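Local coordinates for protein Agap007691-pb (Anopheles gambiae, PDB 5C98) that is of unknown function but belongs to the serpin family, whose members typically inhibit serine proteases, at residues Phe24-Cys32 against Pro289-Gly297; Cys272-Phe281 against Ser344-Phe354. All blocks are in the same frame, centred on the assembly; numbering follows the deposited sequence.

Contact 1 (Phe24-Cys32 against Pro289-Gly297)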
loop_
_atom_site.group_PDB
_atom_site.type_symbol
_atom_site.label_atom_id
_atom_site.label_comp_id
_atom_site.label_asym_id
_atom_site.label_seq_id
_atom_site.Cartn_x
_atom_site.Cartn_y
_atom_site.Cartn_z
ATOM N N PHE A 24 12.668 2.900 0.455
ATOM C CA PHE A 24 12.183 1.746 -0.304
ATOM C C PHE A 24 10.787 2.005 -0.873
ATOM O O PHE A 24 10.496 1.662 -2.021
ATOM C CB PHE A 24 12.212 0.516 0.602
ATOM C CG PHE A 24 11.455 -0.653 0.078
ATOM C CD1 PHE A 24 11.924 -1.402 -0.983
ATOM C CD2 PHE A 24 10.254 -1.020 0.665
ATOM C CE1 PHE A 24 11.169 -2.486 -1.463
ATOM C CE2 PHE A 24 9.529 -2.094 0.186
ATOM C CZ PHE A 24 9.985 -2.807 -0.884
ATOM N N THR A 25 9.933 2.651 -0.099
ATOM C CA THR A 25 8.566 2.936 -0.528
ATOM C C THR A 25 8.537 3.775 -1.798
ATOM O O THR A 25 7.793 3.477 -2.736
ATOM C CB THR A 25 7.785 3.610 0.611
ATOM O OG1 THR A 25 7.523 2.644 1.620
ATOM C CG2 THR A 25 6.466 4.178 0.146
ATOM N N LEU A 26 9.333 4.840 -1.830
ATOM C CA LEU A 26 9.342 5.696 -3.010
ATOM C C LEU A 26 9.962 4.990 -4.204
ATOM O O LEU A 26 9.484 5.159 -5.329
ATOM C CB LEU A 26 10.042 7.017 -2.688
ATOM C CG LEU A 26 9.338 7.859 -1.623
ATOM C CD1 LEU A 26 10.205 9.101 -1.367
ATOM C CD2 LEU A 26 7.883 8.209 -1.970
ATOM N N GLU A 27 11.014 4.180 -3.992
ATOM C CA GLU A 27 11.577 3.405 -5.095
ATOM C C GLU A 27 10.568 2.408 -5.637
ATOM O O GLU A 27 10.418 2.249 -6.851
ATOM C CB GLU A 27 12.816 2.652 -4.614
ATOM C CG GLU A 27 14.033 3.552 -4.404
ATOM C CD GLU A 27 15.162 2.862 -3.678
ATOM O OE1 GLU A 27 14.909 1.864 -2.960
ATOM O OE2 GLU A 27 16.312 3.338 -3.814
ATOM N N TYR A 28 9.867 1.716 -4.745
ATOM C CA TYR A 28 8.862 0.754 -5.169
ATOM C C TYR A 28 7.753 1.441 -5.957
ATOM O O TYR A 28 7.308 0.943 -6.996
ATOM C CB TYR A 28 8.296 0.103 -3.916
ATOM C CG TYR A 28 7.332 -1.046 -4.123
ATOM C CD1 TYR A 28 6.012 -0.833 -4.474
ATOM C CD2 TYR A 28 7.732 -2.351 -3.882
ATOM C CE1 TYR A 28 5.126 -1.884 -4.597
ATOM C CE2 TYR A 28 6.853 -3.400 -4.017
ATOM C CZ TYR A 28 5.574 -3.171 -4.370
ATOM O OH TYR A 28 4.666 -4.222 -4.479
ATOM N N PHE A 29 7.269 2.571 -5.454
ATOM C CA PHE A 29 6.198 3.266 -6.163
ATOM C C PHE A 29 6.642 3.705 -7.552
ATOM O O PHE A 29 5.876 3.584 -8.508
ATOM C CB PHE A 29 5.670 4.450 -5.351
ATOM C CG PHE A 29 4.483 5.112 -5.982
ATOM C CD1 PHE A 29 3.349 4.381 -6.272
ATOM C CD2 PHE A 29 4.506 6.436 -6.337
ATOM C CE1 PHE A 29 2.261 4.964 -6.881
ATOM C CE2 PHE A 29 3.388 7.002 -6.929
ATOM C CZ PHE A 29 2.297 6.252 -7.192
ATOM N N LYS A 30 7.870 4.208 -7.687
ATOM C CA LYS A 30 8.368 4.578 -9.010
ATOM C C LYS A 30 8.384 3.384 -9.943
ATOM O O LYS A 30 8.194 3.535 -11.153
ATOM C CB LYS A 30 9.796 5.138 -8.914
ATOM C CG LYS A 30 9.834 6.482 -8.295
ATOM C CD LYS A 30 11.247 6.959 -7.993
ATOM C CE LYS A 30 11.148 7.991 -6.884
ATOM N NZ LYS A 30 12.372 8.784 -6.821
ATOM N N ALA A 31 8.647 2.193 -9.415
ATOM C CA ALA A 31 8.696 0.996 -10.245
ATOM C C ALA A 31 7.317 0.513 -10.651
ATOM O O ALA A 31 7.206 -0.195 -11.656
ATOM C CB ALA A 31 9.408 -0.132 -9.488
ATOM N N CYS A 32 6.261 0.841 -9.905
ATOM C CA CYS A 32 4.933 0.401 -10.323
ATOM C C CYS A 32 4.032 1.507 -10.864
ATOM O O CYS A 32 3.018 1.190 -11.496
ATOM C CB CYS A 32 4.236 -0.428 -9.237
ATOM S SG CYS A 32 3.942 0.395 -7.718
ATOM N N PRO A 289 3.242 -7.383 -6.141
ATOM C CA PRO A 289 4.597 -7.266 -5.583
ATOM C C PRO A 289 5.618 -8.185 -6.210
ATOM O O PRO A 289 6.813 -7.851 -6.228
ATOM C CB PRO A 289 4.380 -7.583 -4.095
ATOM C CG PRO A 289 2.984 -7.191 -3.829
ATOM C CD PRO A 289 2.206 -7.331 -5.099
ATOM N N LYS A 290 5.231 -9.376 -6.648
ATOM C CA LYS A 290 6.219 -10.245 -7.281
ATOM C C LYS A 290 6.836 -9.566 -8.499
ATOM O O LYS A 290 8.062 -9.572 -8.679
ATOM C CB LYS A 290 5.574 -11.578 -7.657
ATOM C CG LYS A 290 6.403 -12.371 -8.643
ATOM C CD LYS A 290 5.870 -13.771 -8.817
ATOM C CE LYS A 290 6.561 -14.435 -9.968
ATOM N NZ LYS A 290 5.975 -15.781 -10.247
ATOM N N GLN A 291 6.008 -8.928 -9.319
ATOM C CA GLN A 291 6.503 -8.203 -10.489
ATOM C C GLN A 291 7.333 -6.985 -10.092
ATOM O O GLN A 291 8.426 -6.763 -10.632
ATOM C CB GLN A 291 5.334 -7.788 -11.376
ATOM C CG GLN A 291 5.694 -6.868 -12.516
ATOM C CD GLN A 291 4.475 -6.464 -13.316
ATOM O OE1 GLN A 291 3.859 -5.428 -13.054
ATOM N NE2 GLN A 291 4.108 -7.289 -14.283
ATOM N N THR A 292 6.840 -6.187 -9.148
ATOM C CA THR A 292 7.538 -4.957 -8.766
ATOM C C THR A 292 8.860 -5.257 -8.071
ATOM O O THR A 292 9.877 -4.623 -8.367
ATOM C CB THR A 292 6.632 -4.098 -7.893
ATOM O OG1 THR A 292 5.399 -3.864 -8.603
ATOM C CG2 THR A 292 7.305 -2.737 -7.579
ATOM N N LEU A 293 8.876 -6.212 -7.147
ATOM C CA LEU A 293 10.132 -6.586 -6.507
ATOM C C LEU A 293 11.124 -7.134 -7.523
ATOM O O LEU A 293 12.331 -6.889 -7.419
ATOM C CB LEU A 293 9.865 -7.599 -5.389
ATOM C CG LEU A 293 9.151 -7.034 -4.163
ATOM C CD1 LEU A 293 8.713 -8.169 -3.270
ATOM C CD2 LEU A 293 10.034 -6.065 -3.384
ATOM N N GLY A 294 10.637 -7.870 -8.520
ATOM C CA GLY A 294 11.513 -8.319 -9.593
ATOM C C GLY A 294 12.173 -7.158 -10.312
ATOM O O GLY A 294 13.383 -7.168 -10.553
ATOM N N LYS A 295 11.385 -6.120 -10.632
ATOM C CA LYS A 295 11.909 -4.921 -11.290
ATOM C C LYS A 295 12.968 -4.213 -10.444
ATOM O O LYS A 295 13.881 -3.573 -10.987
ATOM C CB LYS A 295 10.775 -3.923 -11.557
ATOM C CG LYS A 295 9.843 -4.235 -12.711
ATOM C CD LYS A 295 8.884 -3.056 -12.997
ATOM C CE LYS A 295 9.612 -1.813 -13.517
ATOM N NZ LYS A 295 8.678 -0.700 -13.903
ATOM N N LEU A 296 12.835 -4.260 -9.125
ATOM C CA LEU A 296 13.787 -3.638 -8.216
ATOM C C LEU A 296 15.039 -4.478 -7.983
ATOM O O LEU A 296 15.949 -4.005 -7.294
ATOM C CB LEU A 296 13.128 -3.393 -6.869
ATOM C CG LEU A 296 11.949 -2.406 -6.821
ATOM C CD1 LEU A 296 11.305 -2.366 -5.469
ATOM C CD2 LEU A 296 12.414 -1.015 -7.219
ATOM N N GLY A 297 15.103 -5.700 -8.508
ATOM C CA GLY A 297 16.248 -6.577 -8.315
ATOM C C GLY A 297 16.108 -7.570 -7.189
ATOM O O GLY A 297 17.097 -8.221 -6.827
HETATM O O HOH W 1 5.600 -3.086 -11.296
#

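Contact 2 (Cys272-Phe281 against Ser344-Phe354)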
loop_
_atom_site.group_PDB
_atom_site.type_symbol
_atom_site.label_atom_id
_atom_site.label_comp_id
_atom_site.label_asym_id
_atom_site.label_seq_id
_atom_site.Cartn_x
_atom_site.Cartn_y
_atom_site.Cartn_z
ATOM N N CYS A 272 -2.446 26.945 7.542
ATOM C CA CYS A 272 -2.863 28.124 6.810
ATOM C C CYS A 272 -4.292 27.914 6.339
ATOM O O CYS A 272 -4.649 26.822 5.909
ATOM C CB CYS A 272 -1.914 28.293 5.624
ATOM S SG CYS A 272 -2.318 29.626 4.562
ATOM N N TRP A 273 -5.116 28.954 6.444
ATOM C CA TRP A 273 -6.476 28.852 5.936
ATOM C C TRP A 273 -6.418 28.680 4.423
ATOM O O TRP A 273 -5.861 29.530 3.717
ATOM C CB TRP A 273 -7.291 30.080 6.330
ATOM C CG TRP A 273 -7.807 29.982 7.742
ATOM C CD1 TRP A 273 -7.445 30.755 8.811
ATOM C CD2 TRP A 273 -8.764 29.038 8.237
ATOM N NE1 TRP A 273 -8.126 30.355 9.934
ATOM C CE2 TRP A 273 -8.942 29.303 9.611
ATOM C CE3 TRP A 273 -9.494 27.998 7.650
ATOM C CZ2 TRP A 273 -9.821 28.567 10.406
ATOM C CZ3 TRP A 273 -10.363 27.267 8.439
ATOM C CH2 TRP A 273 -10.519 27.555 9.804
ATOM N N THR A 274 -6.949 27.554 3.939
ATOM C CA THR A 274 -6.763 27.136 2.553
ATOM C C THR A 274 -8.104 26.867 1.904
ATOM O O THR A 274 -8.942 26.162 2.469
ATOM C CB THR A 274 -5.941 25.849 2.512
ATOM O OG1 THR A 274 -4.652 26.098 3.076
ATOM C CG2 THR A 274 -5.774 25.316 1.067
ATOM N N ASP A 275 -8.295 27.410 0.704
ATOM C CA ASP A 275 -9.458 27.073 -0.099
ATOM C C ASP A 275 -9.129 25.783 -0.830
ATOM O O ASP A 275 -8.292 25.762 -1.741
ATOM C CB ASP A 275 -9.809 28.182 -1.082
ATOM C CG ASP A 275 -11.149 27.953 -1.709
ATOM O OD1 ASP A 275 -11.205 27.257 -2.727
ATOM O OD2 ASP A 275 -12.163 28.415 -1.137
ATOM N N LEU A 276 -9.753 24.704 -0.374
ATOM C CA LEU A 276 -9.395 23.352 -0.766
ATOM C C LEU A 276 -10.495 22.756 -1.632
ATOM O O LEU A 276 -11.668 22.778 -1.253
ATOM C CB LEU A 276 -9.200 22.516 0.503
ATOM C CG LEU A 276 -8.804 21.046 0.398
ATOM C CD1 LEU A 276 -7.470 20.899 -0.261
ATOM C CD2 LEU A 276 -8.776 20.442 1.779
ATOM N N LYS A 277 -10.105 22.200 -2.776
ATOM C CA LYS A 277 -10.985 21.435 -3.633
ATOM C C LYS A 277 -10.308 20.122 -3.961
ATOM O O LYS A 277 -9.120 20.097 -4.264
ATOM C CB LYS A 277 -11.340 22.171 -4.908
ATOM C CG LYS A 277 -12.198 23.385 -4.647
ATOM C CD LYS A 277 -12.621 23.989 -5.950
ATOM C CE LYS A 277 -13.770 24.954 -5.793
ATOM N NZ LYS A 277 -14.335 25.299 -7.128
ATOM N N LEU A 278 -11.079 19.030 -3.875
ATOM C CA LEU A 278 -10.538 17.678 -4.044
ATOM C C LEU A 278 -11.682 16.835 -4.584
ATOM O O LEU A 278 -12.796 16.942 -4.066
ATOM C CB LEU A 278 -10.115 17.134 -2.668
ATOM C CG LEU A 278 -9.388 15.804 -2.525
ATOM C CD1 LEU A 278 -7.940 15.932 -2.969
ATOM C CD2 LEU A 278 -9.422 15.316 -1.079
ATOM N N PRO A 279 -11.476 15.986 -5.588
ATOM C CA PRO A 279 -12.551 15.051 -5.947
ATOM C C PRO A 279 -12.916 14.148 -4.777
ATOM O O PRO A 279 -12.068 13.778 -3.962
ATOM C CB PRO A 279 -11.960 14.246 -7.112
ATOM C CG PRO A 279 -10.503 14.395 -6.976
ATOM C CD PRO A 279 -10.253 15.734 -6.367
ATOM N N LYS A 280 -14.207 13.810 -4.686
ATOM C CA LYS A 280 -14.656 12.767 -3.765
ATOM C C LYS A 280 -14.261 11.451 -4.417
ATOM O O LYS A 280 -14.959 10.955 -5.297
ATOM C CB LYS A 280 -16.164 12.863 -3.556
ATOM C CG LYS A 280 -16.680 11.969 -2.467
ATOM C CD LYS A 280 -18.198 12.032 -2.374
ATOM C CE LYS A 280 -18.733 10.899 -1.517
ATOM N NZ LYS A 280 -18.857 11.279 -0.086
ATOM N N PHE A 281 -13.127 10.877 -4.013
ATOM C CA PHE A 281 -12.526 9.799 -4.772
ATOM C C PHE A 281 -12.236 8.612 -3.875
ATOM O O PHE A 281 -12.200 8.708 -2.643
ATOM C CB PHE A 281 -11.209 10.221 -5.504
ATOM C CG PHE A 281 -9.991 10.306 -4.615
ATOM C CD1 PHE A 281 -9.727 11.423 -3.834
ATOM C CD2 PHE A 281 -9.083 9.256 -4.561
ATOM C CE1 PHE A 281 -8.624 11.502 -3.020
ATOM C CE2 PHE A 281 -7.943 9.334 -3.737
ATOM C CZ PHE A 281 -7.723 10.440 -2.959
ATOM N N SER A 344 -9.124 33.000 3.713
ATOM C CA SER A 344 -8.201 31.988 3.200
ATOM C C SER A 344 -6.988 32.636 2.531
ATOM O O SER A 344 -7.111 33.646 1.843
ATOM C CB SER A 344 -8.908 31.050 2.214
ATOM O OG SER A 344 -8.412 31.231 0.901
ATOM N N GLU A 345 -5.818 32.030 2.740
ATOM C CA GLU A 345 -4.540 32.580 2.295
ATOM C C GLU A 345 -3.768 31.640 1.372
ATOM O O GLU A 345 -2.600 31.909 1.058
ATOM C CB GLU A 345 -3.676 32.895 3.511
ATOM C CG GLU A 345 -4.321 33.860 4.475
ATOM C CD GLU A 345 -3.373 34.310 5.565
ATOM O OE1 GLU A 345 -2.730 33.437 6.185
ATOM O OE2 GLU A 345 -3.269 35.536 5.793
ATOM N N PHE A 346 -4.380 30.543 0.938
ATOM C CA PHE A 346 -3.735 29.579 0.060
ATOM C C PHE A 346 -4.867 28.923 -0.710
ATOM O O PHE A 346 -5.956 28.741 -0.164
ATOM C CB PHE A 346 -2.937 28.550 0.878
ATOM C CG PHE A 346 -2.093 27.621 0.049
ATOM C CD1 PHE A 346 -1.111 28.115 -0.788
ATOM C CD2 PHE A 346 -2.255 26.246 0.141
ATOM C CE1 PHE A 346 -0.332 27.271 -1.542
ATOM C CE2 PHE A 346 -1.466 25.389 -0.614
ATOM C CZ PHE A 346 -0.506 25.907 -1.452
ATOM N N GLU A 347 -4.645 28.648 -1.992
ATOM C CA GLU A 347 -5.576 27.870 -2.788
ATOM C C GLU A 347 -4.926 26.545 -3.117
ATOM O O GLU A 347 -3.752 26.494 -3.518
ATOM C CB GLU A 347 -6.027 28.595 -4.068
ATOM C CG GLU A 347 -7.126 29.637 -3.792
ATOM C CD GLU A 347 -7.804 30.214 -5.038
ATOM O OE1 GLU A 347 -8.452 31.273 -4.893
ATOM O OE2 GLU A 347 -7.722 29.621 -6.138
ATOM N N PHE A 348 -5.689 25.476 -2.939
ATOM C CA PHE A 348 -5.243 24.138 -3.341
ATOM C C PHE A 348 -6.430 23.469 -4.008
ATOM O O PHE A 348 -7.267 22.866 -3.349
ATOM C CB PHE A 348 -4.757 23.346 -2.132
ATOM C CG PHE A 348 -4.119 22.029 -2.480
ATOM C CD1 PHE A 348 -4.862 20.870 -2.592
ATOM C CD2 PHE A 348 -2.743 21.959 -2.635
ATOM C CE1 PHE A 348 -4.243 19.678 -2.855
ATOM C CE2 PHE A 348 -2.135 20.778 -2.916
ATOM C CZ PHE A 348 -2.878 19.631 -3.016
ATOM N N HIS A 349 -6.491 23.577 -5.320
ATOM C CA HIS A 349 -7.582 23.036 -6.123
ATOM C C HIS A 349 -7.044 21.860 -6.916
ATOM O O HIS A 349 -6.413 22.029 -7.961
ATOM C CB HIS A 349 -8.171 24.129 -7.002
ATOM C CG HIS A 349 -8.909 25.163 -6.229
ATOM N ND1 HIS A 349 -9.504 26.254 -6.824
ATOM C CD2 HIS A 349 -9.137 25.293 -4.901
ATOM C CE1 HIS A 349 -10.089 26.992 -5.900
ATOM N NE2 HIS A 349 -9.877 26.431 -4.725
ATOM N N ALA A 350 -7.263 20.663 -6.388
ATOM C CA ALA A 350 -6.702 19.446 -6.964
ATOM C C ALA A 350 -7.640 18.975 -8.070
ATOM O O ALA A 350 -8.495 18.109 -7.879
ATOM C CB ALA A 350 -6.493 18.392 -5.887
ATOM N N ASN A 351 -7.473 19.575 -9.252
ATOM C CA ASN A 351 -8.305 19.337 -10.427
ATOM C C ASN A 351 -7.501 18.742 -11.559
ATOM O O ASN A 351 -7.904 18.825 -12.721
ATOM C CB ASN A 351 -8.976 20.633 -10.872
ATOM C CG ASN A 351 -7.989 21.762 -11.055
ATOM O OD1 ASN A 351 -6.788 21.539 -11.256
ATOM N ND2 ASN A 351 -8.485 22.994 -10.951
ATOM N N ARG A 352 -6.358 18.167 -11.229
ATOM C CA ARG A 352 -5.490 17.475 -12.162
ATOM C C ARG A 352 -4.788 16.381 -11.389
ATOM O O ARG A 352 -4.835 16.370 -10.151
ATOM C CB ARG A 352 -4.470 18.420 -12.805
ATOM C CG ARG A 352 -3.805 19.340 -11.904
ATOM C CD ARG A 352 -3.121 20.455 -12.733
ATOM N NE ARG A 352 -2.208 21.211 -11.894
ATOM C CZ ARG A 352 -2.590 22.167 -11.055
ATOM N NH1 ARG A 352 -3.874 22.531 -10.982
ATOM N NH2 ARG A 352 -1.713 22.792 -10.315
ATOM N N PRO A 353 -4.189 15.415 -12.072
ATOM C CA PRO A 353 -3.648 14.235 -11.391
ATOM C C PRO A 353 -2.701 14.586 -10.270
ATOM O O PRO A 353 -1.860 15.487 -10.390
ATOM C CB PRO A 353 -2.929 13.481 -12.510
ATOM C CG PRO A 353 -3.764 13.840 -13.731
ATOM C CD PRO A 353 -4.122 15.279 -13.540
ATOM N N PHE A 354 -2.814 13.836 -9.178
ATOM C CA PHE A 354 -2.014 14.101 -8.000
ATOM C C PHE A 354 -1.535 12.790 -7.397
ATOM O O PHE A 354 -2.086 11.713 -7.666
ATOM C CB PHE A 354 -2.796 14.936 -6.968
ATOM C CG PHE A 354 -4.093 14.310 -6.491
ATOM C CD1 PHE A 354 -4.126 13.408 -5.458
ATOM C CD2 PHE A 354 -5.288 14.669 -7.084
ATOM C CE1 PHE A 354 -5.361 12.863 -5.037
ATOM C CE2 PHE A 354 -6.513 14.139 -6.681
ATOM C CZ PHE A 354 -6.548 13.249 -5.645
HETATM O O HOH W 2 -4.288 31.334 7.507
#

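Contact 1 (Phe24-Cys32 against Pro289-Gly297)
One face of the Y28 ring carries the methyl of T292, and its edge meets P289 and L293. T292 CG2 sits 3.5 Å from the ring centroid and only 5° off the normal, a well-centred CH-pi contact, while Y28 OH lies 3.2 Å from P289 CA. The pair illustrates how two helices of the serpin fold can pack almost crosswise: segments 24-32 and 289-295 cross at 107°, their axes 9.3 Å apart at closest approach. With CG anti to the backbone N (chi1 -174°), Y28 stretches across the interface to the first turn of the other helix. F24 follows a similar course, and L293 CD2 comes to the edge of the F24 ring, 4.1 Å from F24 CZ, so that one methyl borders both aromatic rings. P43 of helix 43-51 also touches both F24 and Y28, and F69 makes an edge-to-face pair with F24. L296 divides its branches: CD1 serves the two rings, whereas CD2 rests 3.9 Å from A31 CB. The other branch of T292 is polar, and T292 OG1 lies 2.8 Å from a bridging water, which donates weak bonds to A31 O and Q291 OE1. A31 O lies in the last turn of helix 15-32, where a positive charge is probably welcome. The K295 chain bends at chi3 to bring NZ there, donating at 2.7 Å to a lone pair of A31 O in the carbonyl plane.

Contact 2 (Cys272-Phe281 against Ser344-Phe354)
W273 O is gripped by two successive amides of the other segment: E345 N donates at 2.7 Å, and F346 N adds a weak bond at 3.3 Å. Beyond this point the strands run parallel in regular register, D275 taking F346 O and giving its own O to F348 N, then K277 doing the same with F348 O and A350 N. A shorter bond, 2.5 Å from H349 NE2 to D275 OD1, links side chains on one face. It uses the anti lone pair of OD1 and lies near the imidazole plane, although carboxylate and ring are turned 62° apart. H349 CG stands beside its backbone N (chi1 -69°), which leans the ring back toward D275. K277 CD lies over the H349 ring, 3.7 Å from its centroid, its NZ going on to a salt bridge with E193. Because D275 OD2 also accepts from H209 NE2, the carboxylate joins two histidines, and its charge would probably favour a protonated H349. At the far end the edge of F354 meets the face of F281, centroids 5.4 Å apart and planes at 76°. A short edge strand paired parallel to a longer one, just after a disordered loop, is characteristic of serpin sheet C following the reactive-centre loop.

Overall arrangement
Contacts 1 and 2 illustrate how a serpin ties distant parts of its sequence together. Their segments alternate along the chain, and strand 270-287, which supplies residues 272-281 to contact 2, leads directly into helix 289-295 of contact 1. Even so, the two centres are 30 Å apart, and the nearest atoms, about 7 Å apart, do not touch. Strand 320-328 relates to both: it pairs with strand 270-287, and its F321 and Q323 touch P289. Residues 335-343, probably part of the reactive-centre loop, are not modelled and end just before S344, so contact 2 holds the chain where it leaves that loop; contact 1 includes neither flank of the gap.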